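PDB 3TY1: hypothetical aldose 1-epimerase from Klebsiella pneumoniae subsp. pneumoniae MGH 78578, which is a putative aldose 1-epimerase that probably binds carbohydrate, although its substrate remains unestablished. Local coordinates for residues P296-W301 and T313-G318. Numbering follows the deposited sequence.
Sequences PVLTLW and TGIEPG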
ATOM      1  N   PRO A 296      -9.946  24.927 -20.328  1.00 39.04           N
ATOM      2  CA  PRO A 296      -9.521  25.767 -21.460  1.00 41.25           C
ATOM      3  C   PRO A 296      -8.598  25.195 -22.504  1.00 40.63           C
ATOM      4  O   PRO A 296      -8.517  25.781 -23.593  1.00 39.75           O
ATOM      5  CB  PRO A 296      -8.878  27.000 -20.777  1.00 44.85           C
ATOM      6  CG  PRO A 296      -9.092  26.828 -19.339  1.00 46.73           C
ATOM      7  CD  PRO A 296      -9.327  25.389 -19.083  1.00 43.62           C
ATOM      8  N   VAL A 297      -7.904  24.091 -22.205  1.00 38.58           N
ATOM      9  CA  VAL A 297      -6.924  23.502 -23.104  1.00 38.54           C
ATOM     10  C   VAL A 297      -7.275  22.077 -23.450  1.00 37.41           C
ATOM     11  O   VAL A 297      -8.147  21.482 -22.819  1.00 35.75           O
ATOM     12  CB  VAL A 297      -5.474  23.606 -22.556  1.00 39.09           C
ATOM     13  CG1 VAL A 297      -5.104  25.122 -22.421  1.00 34.43           C
ATOM     14  CG2 VAL A 297      -5.279  22.831 -21.256  1.00 41.36           C
ATOM     15  N   LEU A 298      -6.630  21.579 -24.498  1.00 37.36           N
ATOM     16  CA  LEU A 298      -6.882  20.231 -25.002  1.00 36.67           C
ATOM     17  C   LEU A 298      -5.576  19.542 -25.374  1.00 35.84           C
ATOM     18  O   LEU A 298      -4.716  20.135 -26.013  1.00 37.94           O
ATOM     19  CB  LEU A 298      -7.816  20.308 -26.211  1.00 37.62           C
ATOM     20  CG  LEU A 298      -8.263  19.013 -26.902  1.00 38.39           C
ATOM     21  CD1 LEU A 298      -9.082  18.192 -25.952  1.00 30.28           C
ATOM     22  CD2 LEU A 298      -9.123  19.398 -28.122  1.00 36.34           C
ATOM     23  N   THR A 299      -5.440  18.288 -24.968  1.00 32.71           N
ATOM     24  CA  THR A 299      -4.284  17.461 -25.330  1.00 35.02           C
ATOM     25  C   THR A 299      -4.765  16.315 -26.190  1.00 35.85           C
ATOM     26  O   THR A 299      -5.802  15.686 -25.888  1.00 32.92           O
ATOM     27  CB  THR A 299      -3.582  16.903 -24.057  1.00 34.43           C
ATOM     28  OG1 THR A 299      -3.095  17.988 -23.270  1.00 39.78           O
ATOM     29  CG2 THR A 299      -2.416  15.936 -24.409  1.00 35.53           C
ATOM     30  N   LEU A 300      -4.016  16.052 -27.255  1.00 34.74           N
ATOM     31  CA  LEU A 300      -4.270  14.948 -28.168  1.00 34.45           C
ATOM     32  C   LEU A 300      -3.102  13.980 -27.974  1.00 34.50           C
ATOM     33  O   LEU A 300      -1.954  14.334 -28.224  1.00 33.01           O
ATOM     34  CB  LEU A 300      -4.292  15.480 -29.608  1.00 34.00           C
ATOM     35  CG  LEU A 300      -4.439  14.451 -30.743  1.00 39.27           C
ATOM     36  CD1 LEU A 300      -5.732  13.607 -30.620  1.00 32.66           C
ATOM     37  CD2 LEU A 300      -4.347  15.125 -32.113  1.00 32.58           C
ATOM     38  N   TRP A 301      -3.403  12.765 -27.519  1.00 32.13           N
ATOM     39  CA  TRP A 301      -2.413  11.738 -27.261  1.00 32.99           C
ATOM     40  C   TRP A 301      -2.612  10.707 -28.366  1.00 31.26           C
ATOM     41  O   TRP A 301      -3.663  10.106 -28.429  1.00 30.84           O
ATOM     42  CB  TRP A 301      -2.651  11.135 -25.840  1.00 28.97           C
ATOM     43  CG  TRP A 301      -1.853   9.943 -25.495  1.00 32.57           C
ATOM     44  CD1 TRP A 301      -0.509   9.773 -25.673  1.00 32.39           C
ATOM     45  CD2 TRP A 301      -2.336   8.733 -24.886  1.00 28.05           C
ATOM     46  NE1 TRP A 301      -0.130   8.529 -25.218  1.00 30.98           N
ATOM     47  CE2 TRP A 301      -1.220   7.887 -24.701  1.00 32.95           C
ATOM     48  CE3 TRP A 301      -3.596   8.303 -24.435  1.00 32.32           C
ATOM     49  CZ2 TRP A 301      -1.338   6.594 -24.150  1.00 29.69           C
ATOM     50  CZ3 TRP A 301      -3.708   7.042 -23.836  1.00 27.06           C
ATOM     51  CH2 TRP A 301      -2.572   6.204 -23.709  1.00 26.30           C
ATOM     52  N   THR A 313      -5.957   6.400 -28.571  1.00 29.08           N
ATOM     53  CA  THR A 313      -5.802   7.835 -28.590  1.00 29.67           C
ATOM     54  C   THR A 313      -6.527   8.445 -27.412  1.00 28.53           C
ATOM     55  O   THR A 313      -7.610   7.994 -26.995  1.00 29.06           O
ATOM     56  CB  THR A 313      -6.308   8.479 -29.941  1.00 30.39           C
ATOM     57  OG1 THR A 313      -6.002   9.892 -29.957  1.00 30.90           O
ATOM     58  CG2 THR A 313      -7.796   8.286 -30.112  1.00 29.23           C
ATOM     59  N   GLY A 314      -5.920   9.480 -26.861  1.00 30.34           N
ATOM     60  CA  GLY A 314      -6.526  10.255 -25.774  1.00 29.27           C
ATOM     61  C   GLY A 314      -6.993  11.564 -26.305  1.00 31.56           C
ATOM     62  O   GLY A 314      -6.216  12.256 -27.016  1.00 34.04           O
ATOM     63  N   ILE A 315      -8.241  11.927 -26.000  1.00 30.32           N
ATOM     64  CA  ILE A 315      -8.774  13.297 -26.263  1.00 30.63           C
ATOM     65  C   ILE A 315      -8.932  13.836 -24.864  1.00 32.18           C
ATOM     66  O   ILE A 315      -9.783  13.359 -24.121  1.00 34.87           O
ATOM     67  CB  ILE A 315     -10.114  13.277 -26.975  1.00 31.35           C
ATOM     68  CG1 ILE A 315      -9.981  12.582 -28.335  1.00 36.95           C
ATOM     69  CG2 ILE A 315     -10.620  14.712 -27.163  1.00 31.26           C
ATOM     70  CD1 ILE A 315     -11.322  12.489 -29.117  1.00 39.31           C
ATOM     71  N   GLU A 316      -8.071  14.763 -24.469  1.00 31.01           N
ATOM     72  CA  GLU A 316      -7.896  15.104 -23.058  1.00 29.24           C
ATOM     73  C   GLU A 316      -8.106  16.559 -22.724  1.00 32.66           C
ATOM     74  O   GLU A 316      -7.136  17.353 -22.644  1.00 32.53           O
ATOM     75  CB  GLU A 316      -6.490  14.655 -22.625  1.00 31.42           C
ATOM     76  CG  GLU A 316      -6.079  13.258 -23.109  1.00 30.85           C
ATOM     77  CD  GLU A 316      -4.701  12.860 -22.692  1.00 37.57           C
ATOM     78  OE1 GLU A 316      -4.040  13.613 -21.937  1.00 39.92           O
ATOM     79  OE2 GLU A 316      -4.272  11.772 -23.146  1.00 35.91           O
ATOM     80  N   PRO A 317      -9.360  16.939 -22.541  1.00 32.00           N
ATOM     81  CA  PRO A 317      -9.605  18.326 -22.171  1.00 33.97           C
ATOM     82  C   PRO A 317      -9.141  18.549 -20.745  1.00 33.35           C
ATOM     83  O   PRO A 317      -9.279  17.662 -19.901  1.00 33.60           O
ATOM     84  CB  PRO A 317     -11.112  18.492 -22.324  1.00 32.71           C
ATOM     85  CG  PRO A 317     -11.659  17.150 -22.485  1.00 33.42           C
ATOM     86  CD  PRO A 317     -10.591  16.210 -22.846  1.00 31.16           C
ATOM     87  N   GLY A 318      -8.546  19.700 -20.496  1.00 33.11           N
ATOM     88  CA  GLY A 318      -8.019  19.968 -19.195  1.00 32.70           C
ATOM     89  C   GLY A 318      -7.847  21.417 -18.860  1.00 36.15           C
ATOM     90  O   GLY A 318      -8.044  22.305 -19.722  1.00 39.09           O
TER
HETATM   91  O   HOH W   1      -5.121  18.818 -21.786  1.00 37.26           O
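The W301 indole and the E316 carboxylate are inclined at 62° and cross obliquely, on the same side of the sheet. CG of W301 is anti to the backbone N (chi1 171°), so the ring lies across G314, with CE3 3.6 Å from G314 N. G314, which has no side chain, lies beside the ring and the carboxylate. The E316 chain is extended beyond CG and takes OE2 to 3.2 Å from W301 CB, while OE1 faces CG2 of T299. Beyond the pair, the W301 ring meets that of H211 in the same chain, with planes about 70° apart, its NE1 bonds to E258, and the side chain also packs on F170 of a second subunit.

Six backbone hydrogen bonds join V297 with G318, T299 with E316 and W301 with G314, establishing antiparallel register. W301 O is gripped twice: G314 N (2.8 Å) arrives in plane on a lone pair, T313 OG1 (2.8 Å) from above the carbonyl plane; this hydroxyl also bonds to Y249. Between T299 OG1 and E316 O, a water sits 2.6 Å from each, donating to the carbonyl.

On the opposite face, L298 CD1 lies 4.0 Å from both I315 CG2 and P317 CD; L298 and I315 also touch F225 of strand 224-229. This buried contact joins the two strands of the beta hairpin 297-304 and 311-318, within the supersandwich fold of the galactose mutarotase-like family.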